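Local structure of nickel-dependent hydrogenase large subunit (Allochromatium vinosum, 3MYR) at residues E276-F281 and A523-A528; T321-E326 and R380-S385; L376-W381 and A514-G519. The protein forms the large subunit of a heterodimeric [NiFe] hydrogenase and holds the nickel-iron centre that oxidises H2, supplying electrons for an acceptor. All blocks are in the same frame, centred on the assembly; numbering follows the deposited sequence.

Contact 1. Residues E276-F281 and A523-A528; sequences EGLGNF and AGAYEA
L278 lays its two methyl groups on the start of helix 525-531, one against A525 and the other against A528, residues one helical turn apart. L278 CD1 rests on the flank of A525, 3.6 Å from A525 CB and as near to its CA, while L278 CD2 meets A528 CB at 3.6 Å and also passes the carbonyl of A523. The first torsion (chi1 -62°) sets L278 CG beside the backbone N and anti to the carbonyl carbon, and chi2 then spreads the two methyls over the helix. Next to it, G277 runs close beside the helix, with G277 CA 3.7 Å from A528 O. The polar link between the segments is water 1, which accepts from G277 N and donates to A525 O, both at 2.8 Å.

Behind this first shell, E276 folds back and holds its own loop. E276 OE1 accepts from G279 N at 2.7 Å through the syn lone pair, and from L278 N at 2.8 Å from above the carboxylate plane. The other oxygen, OE2, forms a salt bridge with R308. On the helix side, G524 is the N-cap, and G524 N donates to E527 OE2 at 3.1 Å, the half of a capping box that needs no side chain at the cap. E527 is tied further to R517, Y373 and S33.

Directional bonds thus shape each partner separately, with a buried carboxylate bracing each backbone. Across the joint, methyl-to-methyl packing and one bridging water together join the loop before strand 281-288 to helix 525-531.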
loop_
_atom_site.group_PDB
_atom_site.type_symbol
_atom_site.label_atom_id
_atom_site.label_comp_id
_atom_site.label_asym_id
_atom_site.label_seq_id
_atom_site.Cartn_x
_atom_site.Cartn_y
_atom_site.Cartn_z
ATOM N N GLU B 276 20.762 4.143 10.485
ATOM C CA GLU B 276 20.514 5.447 9.822
ATOM C C GLU B 276 21.851 6.019 9.313
ATOM O O GLU B 276 22.608 6.623 10.075
ATOM C CB GLU B 276 19.778 6.446 10.741
ATOM C CG GLU B 276 19.080 7.611 9.974
ATOM C CD GLU B 276 20.116 8.635 9.362
ATOM O OE1 GLU B 276 20.336 8.645 8.125
ATOM O OE2 GLU B 276 20.706 9.423 10.122
ATOM N N GLY B 277 22.142 5.830 8.022
ATOM C CA GLY B 277 23.498 6.149 7.565
ATOM C C GLY B 277 23.623 7.344 6.644
ATOM O O GLY B 277 24.671 7.509 6.012
ATOM N N LEU B 278 22.587 8.176 6.573
ATOM C CA LEU B 278 22.580 9.321 5.627
ATOM C C LEU B 278 22.644 10.664 6.338
ATOM O O LEU B 278 23.430 11.562 5.932
ATOM C CB LEU B 278 21.338 9.309 4.721
ATOM C CG LEU B 278 21.079 8.144 3.764
ATOM C CD1 LEU B 278 19.795 8.400 2.843
ATOM C CD2 LEU B 278 22.312 7.962 2.900
ATOM N N GLY B 279 21.787 10.839 7.353
ATOM C CA GLY B 279 21.732 12.114 8.033
ATOM C C GLY B 279 20.947 13.236 7.297
ATOM O O GLY B 279 20.894 14.354 7.808
ATOM N N ASN B 280 20.369 12.958 6.130
ATOM C CA ASN B 280 19.628 13.973 5.330
ATOM C C ASN B 280 18.178 13.514 5.195
ATOM O O ASN B 280 17.953 12.332 4.977
ATOM C CB ASN B 280 20.219 14.057 3.930
ATOM C CG ASN B 280 21.738 14.281 3.963
ATOM O OD1 ASN B 280 22.251 15.017 4.825
ATOM N ND2 ASN B 280 22.442 13.676 3.033
ATOM N N PHE B 281 17.214 14.432 5.317
ATOM C CA PHE B 281 15.787 14.078 5.343
ATOM C C PHE B 281 15.019 15.049 4.475
ATOM O O PHE B 281 15.331 16.207 4.461
ATOM C CB PHE B 281 15.252 14.094 6.775
ATOM C CG PHE B 281 15.969 13.141 7.634
ATOM C CD1 PHE B 281 17.198 13.507 8.206
ATOM C CD2 PHE B 281 15.482 11.824 7.807
ATOM C CE1 PHE B 281 17.961 12.560 8.991
ATOM C CE2 PHE B 281 16.207 10.893 8.579
ATOM C CZ PHE B 281 17.485 11.248 9.106
ATOM N N ALA B 523 25.290 5.477 -1.709
ATOM C CA ALA B 523 24.260 4.486 -1.392
ATOM C C ALA B 523 22.926 5.169 -1.085
ATOM O O ALA B 523 22.919 6.320 -0.590
ATOM C CB ALA B 523 24.723 3.603 -0.149
ATOM N N GLY B 524 21.811 4.443 -1.282
ATOM C CA GLY B 524 20.525 4.909 -0.812
ATOM C C GLY B 524 20.262 4.611 0.672
ATOM O O GLY B 524 21.047 3.906 1.315
ATOM N N ALA B 525 19.122 5.107 1.203
ATOM C CA ALA B 525 18.815 4.990 2.650
ATOM C C ALA B 525 18.899 3.538 3.185
ATOM O O ALA B 525 19.566 3.300 4.188
ATOM C CB ALA B 525 17.527 5.622 3.000
ATOM N N TYR B 526 18.287 2.577 2.493
ATOM C CA TYR B 526 18.276 1.189 3.045
ATOM C C TYR B 526 19.717 0.719 3.112
ATOM O O TYR B 526 20.148 0.098 4.056
ATOM C CB TYR B 526 17.555 0.216 2.106
ATOM C CG TYR B 526 16.040 0.338 2.018
ATOM C CD1 TYR B 526 15.352 1.431 2.571
ATOM C CD2 TYR B 526 15.307 -0.628 1.357
ATOM C CE1 TYR B 526 13.951 1.528 2.490
ATOM C CE2 TYR B 526 13.892 -0.542 1.277
ATOM C CZ TYR B 526 13.234 0.559 1.793
ATOM O OH TYR B 526 11.871 0.712 1.569
ATOM N N GLU B 527 20.444 0.952 2.032
ATOM C CA GLU B 527 21.800 0.465 1.913
ATOM C C GLU B 527 22.715 1.125 2.971
ATOM O O GLU B 527 23.503 0.445 3.653
ATOM C CB GLU B 527 22.311 0.684 0.455
ATOM C CG GLU B 527 21.515 -0.089 -0.653
ATOM C CD GLU B 527 21.920 0.397 -2.072
ATOM O OE1 GLU B 527 21.866 -0.385 -3.053
ATOM O OE2 GLU B 527 22.343 1.574 -2.202
ATOM N N ALA B 528 22.578 2.431 3.152
ATOM C CA ALA B 528 23.440 3.121 4.110
ATOM C C ALA B 528 23.002 2.699 5.520
ATOM O O ALA B 528 23.846 2.601 6.425
ATOM C CB ALA B 528 23.348 4.654 3.959
HETATM O O HOH W 1 20.076 5.170 6.227
#

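Contact 2. Residues T321-E326 and R380-S385; sequences TGEIQE and RWKGRS
I324 and Q325 pair with W381 and R380 in a small two-stranded antiparallel sheet, built from strands 324-327 and 378-381, with the I324 side chain about 10 Å from the bound magnesium ion. Q325 and R380 are the hydrogen-bonded pair: R380 N gives to Q325 O at 2.9 Å, and Q325 N to R380 O at 3.2 Å. I324 and W381 form the non-hydrogen-bonded pair, with I324 CG1 lying 4.0 Å from W381 CD1 at the edge of the indole. Both side chains also pack on W512 of helix 509-514.

The ladder goes one step past the strands, where K382 N donates to E323 O at 2.7 Å. Here segment 380-385 reverses in a type I' turn from W381 to R384. Water 2 bridges the two segments, donating to E323 O and accepting from Q325 NE2 and G383 N.

E323 runs beside W381, its carboxylate turned 87° from the ring plane. CG is anti to the backbone N (chi1 162°) and the chain beyond is extended, which carries OE1 to the indole. W381 NE1 reaches E323 OE1 at 2.8 Å from above the carboxylate plane, through a bent bond of 136°; D317 N also donates to this oxygen. E323 OE2 lies 3.5 Å from K382 CE, with K382 NZ too distant for a salt bridge at 4.2 Å.

Two N-H donors on E323 OE1 and a lysine charge near OE2 would be expected to favour the charged form of this buried carboxylate, which holds the indole N-H beside the last backbone bond of the ladder.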
loop_
_atom_site.group_PDB
_atom_site.type_symbol
_atom_site.label_atom_id
_atom_site.label_comp_id
_atom_site.label_asym_id
_atom_site.label_seq_id
_atom_site.Cartn_x
_atom_site.Cartn_y
_atom_site.Cartn_z
ATOM N N THR B 321 15.210 22.231 -12.029
ATOM C CA THR B 321 15.593 21.031 -12.767
ATOM C C THR B 321 16.935 20.507 -12.273
ATOM O O THR B 321 17.265 19.340 -12.487
ATOM C CB THR B 321 15.668 21.248 -14.285
ATOM O OG1 THR B 321 16.690 22.195 -14.518
ATOM C CG2 THR B 321 14.387 21.889 -14.849
ATOM N N GLY B 322 17.666 21.309 -11.518
ATOM C CA GLY B 322 18.894 20.832 -10.875
ATOM C C GLY B 322 18.683 20.360 -9.447
ATOM O O GLY B 322 19.645 20.081 -8.710
ATOM N N GLU B 323 17.443 20.300 -8.991
ATOM C CA GLU B 323 17.302 19.975 -7.598
ATOM C C GLU B 323 16.902 18.484 -7.352
ATOM O O GLU B 323 17.758 17.650 -6.955
ATOM C CB GLU B 323 16.434 21.030 -6.909
ATOM C CG GLU B 323 15.839 20.615 -5.558
ATOM C CD GLU B 323 15.331 21.823 -4.737
ATOM O OE1 GLU B 323 14.603 21.608 -3.767
ATOM O OE2 GLU B 323 15.680 22.981 -5.069
ATOM N N ILE B 324 15.667 18.129 -7.668
ATOM C CA ILE B 324 15.246 16.708 -7.637
ATOM C C ILE B 324 15.559 16.078 -8.987
ATOM O O ILE B 324 15.033 16.531 -10.021
ATOM C CB ILE B 324 13.765 16.552 -7.388
ATOM C CG1 ILE B 324 13.446 17.010 -5.954
ATOM C CG2 ILE B 324 13.330 15.066 -7.577
ATOM C CD1 ILE B 324 12.000 17.235 -5.668
ATOM N N GLN B 325 16.390 15.038 -8.968
ATOM C CA GLN B 325 16.691 14.324 -10.204
ATOM C C GLN B 325 16.726 12.862 -9.941
ATOM O O GLN B 325 17.126 12.474 -8.851
ATOM C CB GLN B 325 18.099 14.701 -10.735
ATOM C CG GLN B 325 18.346 16.191 -10.909
ATOM C CD GLN B 325 19.805 16.491 -11.273
ATOM O OE1 GLN B 325 20.050 16.883 -12.369
ATOM N NE2 GLN B 325 20.756 16.336 -10.326
ATOM N N GLU B 326 16.446 12.057 -10.961
ATOM C CA GLU B 326 16.585 10.623 -10.788
ATOM C C GLU B 326 17.696 10.112 -11.676
ATOM O O GLU B 326 17.752 10.461 -12.899
ATOM C CB GLU B 326 15.295 9.900 -11.157
ATOM C CG GLU B 326 14.114 10.229 -10.219
ATOM C CD GLU B 326 12.834 9.507 -10.608
ATOM O OE1 GLU B 326 12.463 8.578 -9.840
ATOM O OE2 GLU B 326 12.200 9.866 -11.651
ATOM N N ARG B 380 17.819 11.736 -6.117
ATOM C CA ARG B 380 18.772 12.486 -5.290
ATOM C C ARG B 380 18.236 13.919 -5.154
ATOM O O ARG B 380 17.573 14.430 -6.072
ATOM C CB ARG B 380 20.172 12.510 -5.972
ATOM C CG ARG B 380 20.877 11.126 -6.078
ATOM C CD ARG B 380 21.144 10.583 -4.699
ATOM N NE ARG B 380 21.824 9.269 -4.713
ATOM C CZ ARG B 380 21.212 8.078 -4.592
ATOM N NH1 ARG B 380 19.886 7.992 -4.541
ATOM N NH2 ARG B 380 21.923 6.955 -4.564
ATOM N N TRP B 381 18.549 14.581 -4.045
ATOM C CA TRP B 381 18.106 15.955 -3.831
ATOM C C TRP B 381 19.366 16.796 -3.858
ATOM O O TRP B 381 20.222 16.636 -2.966
ATOM C CB TRP B 381 17.398 16.085 -2.461
ATOM C CG TRP B 381 16.853 17.495 -2.236
ATOM C CD1 TRP B 381 15.726 18.046 -2.810
ATOM C CD2 TRP B 381 17.449 18.543 -1.445
ATOM N NE1 TRP B 381 15.585 19.346 -2.400
ATOM C CE2 TRP B 381 16.641 19.689 -1.591
ATOM C CE3 TRP B 381 18.579 18.615 -0.612
ATOM C CZ2 TRP B 381 16.909 20.901 -0.917
ATOM C CZ3 TRP B 381 18.885 19.844 0.032
ATOM C CH2 TRP B 381 18.047 20.975 -0.143
ATOM N N LYS B 382 19.525 17.629 -4.897
ATOM C CA LYS B 382 20.789 18.393 -5.087
ATOM C C LYS B 382 22.028 17.476 -4.961
ATOM O O LYS B 382 23.000 17.803 -4.260
ATOM C CB LYS B 382 20.856 19.533 -4.049
ATOM C CG LYS B 382 19.802 20.646 -4.283
ATOM C CD LYS B 382 20.023 21.877 -3.354
ATOM C CE LYS B 382 18.864 22.850 -3.542
ATOM N NZ LYS B 382 18.955 24.092 -2.659
ATOM N N GLY B 383 21.980 16.297 -5.574
ATOM C CA GLY B 383 23.087 15.338 -5.444
ATOM C C GLY B 383 23.156 14.485 -4.166
ATOM O O GLY B 383 23.938 13.582 -4.116
ATOM N N ARG B 384 22.337 14.733 -3.149
ATOM C CA ARG B 384 22.385 13.974 -1.905
ATOM C C ARG B 384 21.361 12.870 -1.881
ATOM O O ARG B 384 20.248 13.037 -2.378
ATOM C CB ARG B 384 22.171 14.907 -0.704
ATOM C CG ARG B 384 23.456 15.787 -0.562
ATOM C CD ARG B 384 23.260 17.004 0.196
ATOM N NE ARG B 384 23.224 18.094 -0.751
ATOM C CZ ARG B 384 23.968 19.190 -0.693
ATOM N NH1 ARG B 384 24.806 19.377 0.314
ATOM N NH2 ARG B 384 23.834 20.098 -1.640
ATOM N N SER B 385 21.767 11.748 -1.319
ATOM C CA SER B 385 20.886 10.709 -0.824
ATOM C C SER B 385 20.175 11.225 0.383
ATOM O O SER B 385 20.826 11.763 1.271
ATOM C CB SER B 385 21.683 9.487 -0.421
ATOM O OG SER B 385 22.080 8.800 -1.585
HETATM O O HOH W 2 19.914 15.800 -7.462
#

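Contact 3. Residues L376-W381 and A514-G519; sequences LKAPRW and AGPRDG
R380 NH2 gives hydrogen bonds to two carbonyls of the loop after helix 509-514, P516 O and Q522 O. The bond from R380 NH2 to P516 O, 2.9 Å long, lies in the carbonyl plane on a lone pair. The same guanidinium forms a salt bridge through R380 NE to D518 OD2, also 2.9 Å, entering from above a carboxylate turned 54° from it. D518 CG sits in the crowded position between backbone N and carbonyl carbon (chi1 63°), and Q522 NE2 is a second donor to OD2. R380 NH1 turns back to P379 O of its own strand at 2.8 Å, so all three guanidinium nitrogens are engaged and its rotation is fixed.

Packing continues at L376: L376 CD2 presses on A514 CB at a tight 3.4 Å, and P516 CD comes as close as 3.2 Å to L376 O. G515 CA lies 3.7 Å from K377 O.

A buried arginine thus staples strand 378-381 to the loop leaving helix 509-514, close to the metal sites: K377, just before the strand, has its side chain about 4 Å from the magnesium ion bound by E42, A506 and H561, and its NZ bonds to Q349 O.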
loop_
_atom_site.group_PDB
_atom_site.type_symbol
_atom_site.label_atom_id
_atom_site.label_comp_id
_atom_site.label_asym_id
_atom_site.label_seq_id
_atom_site.Cartn_x
_atom_site.Cartn_y
_atom_site.Cartn_z
ATOM N N LEU B 376 14.488 -0.011 -9.369
ATOM C CA LEU B 376 14.301 1.360 -8.823
ATOM C C LEU B 376 15.256 2.336 -9.458
ATOM O O LEU B 376 16.457 2.045 -9.543
ATOM C CB LEU B 376 14.464 1.450 -7.271
ATOM C CG LEU B 376 13.319 0.778 -6.449
ATOM C CD1 LEU B 376 13.413 -0.794 -6.547
ATOM C CD2 LEU B 376 13.567 1.216 -4.988
ATOM N N LYS B 377 14.736 3.484 -9.926
ATOM C CA LYS B 377 15.595 4.660 -10.176
ATOM C C LYS B 377 16.226 5.154 -8.847
ATOM O O LYS B 377 15.755 4.784 -7.756
ATOM C CB LYS B 377 14.795 5.777 -10.829
ATOM C CG LYS B 377 14.286 5.424 -12.237
ATOM C CD LYS B 377 13.472 6.571 -12.791
ATOM C CE LYS B 377 12.938 6.186 -14.178
ATOM N NZ LYS B 377 11.975 7.244 -14.717
ATOM N N ALA B 378 17.291 5.976 -8.952
ATOM C CA ALA B 378 17.956 6.559 -7.785
ATOM C C ALA B 378 17.717 8.070 -7.638
ATOM O O ALA B 378 18.403 8.854 -8.290
ATOM C CB ALA B 378 19.460 6.241 -7.817
ATOM N N PRO B 379 16.718 8.466 -6.829
ATOM C CA PRO B 379 16.388 9.886 -6.724
ATOM C C PRO B 379 17.425 10.514 -5.800
ATOM O O PRO B 379 17.822 9.902 -4.799
ATOM C CB PRO B 379 14.977 9.879 -6.035
ATOM C CG PRO B 379 14.438 8.541 -6.360
ATOM C CD PRO B 379 15.682 7.649 -6.180
ATOM N N ARG B 380 17.819 11.736 -6.117
ATOM C CA ARG B 380 18.772 12.486 -5.290
ATOM C C ARG B 380 18.236 13.919 -5.154
ATOM O O ARG B 380 17.573 14.430 -6.072
ATOM C CB ARG B 380 20.172 12.510 -5.972
ATOM C CG ARG B 380 20.877 11.126 -6.078
ATOM C CD ARG B 380 21.144 10.583 -4.699
ATOM N NE ARG B 380 21.824 9.269 -4.713
ATOM C CZ ARG B 380 21.212 8.078 -4.592
ATOM N NH1 ARG B 380 19.886 7.992 -4.541
ATOM N NH2 ARG B 380 21.923 6.955 -4.564
ATOM N N TRP B 381 18.549 14.581 -4.045
ATOM C CA TRP B 381 18.106 15.955 -3.831
ATOM C C TRP B 381 19.366 16.796 -3.858
ATOM O O TRP B 381 20.222 16.636 -2.966
ATOM C CB TRP B 381 17.398 16.085 -2.461
ATOM C CG TRP B 381 16.853 17.495 -2.236
ATOM C CD1 TRP B 381 15.726 18.046 -2.810
ATOM C CD2 TRP B 381 17.449 18.543 -1.445
ATOM N NE1 TRP B 381 15.585 19.346 -2.400
ATOM C CE2 TRP B 381 16.641 19.689 -1.591
ATOM C CE3 TRP B 381 18.579 18.615 -0.612
ATOM C CZ2 TRP B 381 16.909 20.901 -0.917
ATOM C CZ3 TRP B 381 18.885 19.844 0.032
ATOM C CH2 TRP B 381 18.047 20.975 -0.143
ATOM N N ALA B 514 14.697 3.166 -0.944
ATOM C CA ALA B 514 15.158 1.819 -1.335
ATOM C C ALA B 514 16.028 1.846 -2.614
ATOM O O ALA B 514 16.513 0.790 -3.103
ATOM C CB ALA B 514 13.937 0.970 -1.588
ATOM N N GLY B 515 16.113 3.002 -3.250
ATOM C CA GLY B 515 16.728 3.091 -4.579
ATOM C C GLY B 515 18.224 2.820 -4.462
ATOM O O GLY B 515 18.801 2.914 -3.369
ATOM N N PRO B 516 18.871 2.470 -5.575
ATOM C CA PRO B 516 20.244 1.965 -5.424
ATOM C C PRO B 516 21.257 3.108 -5.477
ATOM O O PRO B 516 20.902 4.301 -5.291
ATOM C CB PRO B 516 20.401 1.024 -6.652
ATOM C CG PRO B 516 19.631 1.817 -7.739
ATOM C CD PRO B 516 18.366 2.339 -6.970
ATOM N N ARG B 517 22.511 2.741 -5.709
ATOM C CA ARG B 517 23.615 3.704 -5.797
ATOM C C ARG B 517 23.511 4.570 -7.028
ATOM O O ARG B 517 22.855 4.185 -7.990
ATOM C CB ARG B 517 24.942 2.992 -5.788
ATOM C CG ARG B 517 25.368 2.490 -4.409
ATOM C CD ARG B 517 26.365 1.277 -4.500
ATOM N NE ARG B 517 26.915 0.895 -3.169
ATOM C CZ ARG B 517 26.238 0.237 -2.210
ATOM N NH1 ARG B 517 24.996 -0.173 -2.424
ATOM N NH2 ARG B 517 26.817 -0.047 -1.026
ATOM N N ASP B 518 24.202 5.723 -6.988
ATOM C CA ASP B 518 24.270 6.677 -8.094
ATOM C C ASP B 518 25.686 6.649 -8.679
ATOM O O ASP B 518 26.456 5.730 -8.395
ATOM C CB ASP B 518 23.888 8.119 -7.640
ATOM C CG ASP B 518 24.858 8.688 -6.592
ATOM O OD1 ASP B 518 26.013 8.198 -6.482
ATOM O OD2 ASP B 518 24.450 9.573 -5.806
ATOM N N GLY B 519 26.014 7.597 -9.547
ATOM C CA GLY B 519 27.333 7.563 -10.244
ATOM C C GLY B 519 28.560 7.801 -9.375
ATOM O O GLY B 519 29.675 7.522 -9.804
#

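From the N terminus, the chain first passes 276-281, opening the long loop that contact 1 closes at 523-528, 242 residues on. Contacts 2 and 3 both fall within that loop. Contact 2 ties 321-326 to 380-385, spanning a segment without helix; contact 3 then starts from the overlapping 376-381, sharing R380 and W381, and closes at 514-519. Strand 378-381 is therefore the hub, paired with strand 324-327 and also held to the loop after helix 509-514. S385 connects contact 2 to contact 1 through A523 and N280, and R517 joins contact 3 to contact 1 through its salt bridge with E527.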